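Long-range contact in porin (Rhodobacter blasticus, PDB 3PRN), which forms trimeric outer-membrane channels that let small hydrophilic solutes, up to about 0.6 kDa, diffuse passively across the outer membrane: residues T236-V241 against G256-F261. The protein carries 1 engineered substitution. Residues are numbered along the deposited sequence; the frame is centred on the assembly and turned at random.
Sequences TVRAYV and GADYQF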
loop_
_atom_site.group_PDB
_atom_site.type_symbol
_atom_site.label_atom_id
_atom_site.label_comp_id
_atom_site.label_asym_id
_atom_site.label_seq_id
_atom_site.Cartn_x
_atom_site.Cartn_y
_atom_site.Cartn_z
ATOM N N THR A 236 28.914 8.843 -19.406
ATOM C CA THR A 236 29.850 8.777 -18.297
ATOM C C THR A 236 30.499 7.377 -18.331
ATOM O O THR A 236 29.845 6.357 -18.518
ATOM C CB THR A 236 29.251 9.041 -16.934
ATOM O OG1 THR A 236 28.664 10.323 -16.905
ATOM C CG2 THR A 236 30.244 8.925 -15.776
ATOM N N VAL A 237 31.815 7.348 -18.153
ATOM C CA VAL A 237 32.491 6.029 -18.143
ATOM C C VAL A 237 32.999 5.829 -16.738
ATOM O O VAL A 237 33.494 6.764 -16.116
ATOM C CB VAL A 237 33.499 5.942 -19.279
ATOM C CG1 VAL A 237 34.759 6.726 -19.018
ATOM C CG2 VAL A 237 33.780 4.463 -19.573
ATOM N N ARG A 238 32.832 4.624 -16.155
ATOM C CA ARG A 238 33.260 4.358 -14.784
ATOM C C ARG A 238 34.125 3.099 -14.678
ATOM O O ARG A 238 33.928 2.158 -15.445
ATOM C CB ARG A 238 31.969 3.997 -13.949
ATOM C CG ARG A 238 31.001 5.164 -13.867
ATOM C CD ARG A 238 29.740 4.787 -13.084
ATOM N NE ARG A 238 28.784 5.877 -13.091
ATOM C CZ ARG A 238 28.857 6.955 -12.318
ATOM N NH1 ARG A 238 29.835 7.108 -11.446
ATOM N NH2 ARG A 238 27.931 7.905 -12.399
ATOM N N ALA A 239 35.012 3.075 -13.692
ATOM C CA ALA A 239 35.848 1.895 -13.470
ATOM C C ALA A 239 36.227 1.796 -12.007
ATOM O O ALA A 239 36.237 2.792 -11.303
ATOM C CB ALA A 239 37.145 1.995 -14.302
ATOM N N TYR A 240 36.629 0.631 -11.526
ATOM C CA TYR A 240 37.139 0.455 -10.186
ATOM C C TYR A 240 37.976 -0.829 -10.105
ATOM O O TYR A 240 37.774 -1.712 -10.944
ATOM C CB TYR A 240 36.060 0.370 -9.068
ATOM C CG TYR A 240 35.190 -0.868 -9.134
ATOM C CD1 TYR A 240 35.603 -2.022 -8.436
ATOM C CD2 TYR A 240 33.986 -0.905 -9.811
ATOM C CE1 TYR A 240 34.837 -3.176 -8.451
ATOM C CE2 TYR A 240 33.206 -2.084 -9.815
ATOM C CZ TYR A 240 33.629 -3.200 -9.143
ATOM O OH TYR A 240 32.927 -4.402 -9.118
ATOM N N VAL A 241 38.816 -0.902 -9.081
ATOM C CA VAL A 241 39.557 -2.099 -8.796
ATOM C C VAL A 241 39.430 -2.202 -7.264
ATOM O O VAL A 241 39.438 -1.121 -6.649
ATOM C CB VAL A 241 41.056 -1.984 -9.150
ATOM C CG1 VAL A 241 41.765 -3.305 -8.929
ATOM C CG2 VAL A 241 41.218 -1.490 -10.581
ATOM N N GLY A 256 32.048 0.303 -16.527
ATOM C CA GLY A 256 30.666 0.509 -16.956
ATOM C C GLY A 256 30.525 1.878 -17.622
ATOM O O GLY A 256 31.428 2.717 -17.692
ATOM N N ALA A 257 29.274 2.140 -18.006
ATOM C CA ALA A 257 28.966 3.453 -18.611
ATOM C C ALA A 257 27.497 3.816 -18.344
ATOM O O ALA A 257 26.621 2.961 -18.173
ATOM C CB ALA A 257 29.236 3.395 -20.099
ATOM N N ASP A 258 27.285 5.119 -18.303
ATOM C CA ASP A 258 25.975 5.695 -18.198
ATOM C C ASP A 258 25.755 6.628 -19.411
ATOM O O ASP A 258 26.667 7.338 -19.852
ATOM C CB ASP A 258 25.759 6.542 -16.960
ATOM C CG ASP A 258 26.184 5.850 -15.664
ATOM O OD1 ASP A 258 25.855 4.658 -15.521
ATOM O OD2 ASP A 258 26.826 6.550 -14.847
ATOM N N TYR A 259 24.506 6.635 -19.836
ATOM C CA TYR A 259 24.091 7.567 -20.890
ATOM C C TYR A 259 22.830 8.305 -20.403
ATOM O O TYR A 259 21.822 7.655 -20.095
ATOM C CB TYR A 259 23.860 6.777 -22.162
ATOM C CG TYR A 259 23.392 7.694 -23.280
ATOM C CD1 TYR A 259 24.374 8.547 -23.794
ATOM C CD2 TYR A 259 22.118 7.756 -23.786
ATOM C CE1 TYR A 259 24.085 9.432 -24.817
ATOM C CE2 TYR A 259 21.817 8.661 -24.802
ATOM C CZ TYR A 259 22.802 9.485 -25.297
ATOM O OH TYR A 259 22.578 10.408 -26.296
ATOM N N GLN A 260 22.933 9.612 -20.340
ATOM C CA GLN A 260 21.829 10.484 -19.901
ATOM C C GLN A 260 20.943 10.761 -21.112
ATOM O O GLN A 260 21.176 11.691 -21.882
ATOM C CB GLN A 260 22.343 11.751 -19.273
ATOM C CG GLN A 260 21.388 12.535 -18.388
ATOM C CD GLN A 260 20.980 11.864 -17.091
ATOM O OE1 GLN A 260 21.817 11.343 -16.330
ATOM N NE2 GLN A 260 19.680 11.821 -16.752
ATOM N N PHE A 261 19.944 9.954 -21.300
ATOM C CA PHE A 261 19.018 10.039 -22.408
ATOM C C PHE A 261 18.165 11.307 -22.336
ATOM O O PHE A 261 17.893 11.912 -23.387
ATOM C CB PHE A 261 18.184 8.771 -22.465
ATOM C CG PHE A 261 17.136 8.763 -23.548
ATOM C CD1 PHE A 261 17.494 8.537 -24.874
ATOM C CD2 PHE A 261 15.815 8.995 -23.274
ATOM C CE1 PHE A 261 16.528 8.537 -25.885
ATOM C CE2 PHE A 261 14.849 9.006 -24.246
ATOM C CZ PHE A 261 15.196 8.755 -25.565
HETATM O O HOH W 1 26.090 10.313 -18.233
#
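R238 reaches diagonally over its neighbouring strand to D258, and the two side chains meet at about a right angle. The arginine runs extended from CG to NE, with CG anti to the carbonyl carbon (chi1 -64°), which carries the guanidinium edge-on to the carboxylate. Its NE gives the main bond of the salt bridge, 2.7 Å to D258 OD2, received on the syn side of the oxygen; NH2 makes a weak second bond to the same OD2 at 3.0 Å. Both nitrogens thus point at one oxygen, and with the planes 51° apart this is not a flat two-by-two pairing. D258 OD1 is hydrogen-bonded to S268 OG on the next strand, so both carboxylate oxygens are engaged, which would limit its turn. T236 lays its CG2 near one guanidinium face, 4.1 Å above the plane, while OG1 faces a water at 2.9 Å; a small residue with a methyl and a hydroxyl suits this spot beside the ion pair. G256, directly opposite R238, carries no side chain on this face, and the arginine passes over it toward D258. The backbones run antiparallel, with T236–D258 and R238–G256 as hydrogen-bonded pairs; the bond from R238 N to G256 O is 2.8 Å. V237 and A257 form the non-hydrogen-bonded pair between them and point to the other face, where the valine touches a bound detergent, consistent with a membrane-facing side. Charged and polar groups on one face, aliphatic ones on the other: this is the alternation of a transmembrane β-hairpin in the 16-stranded porin barrel.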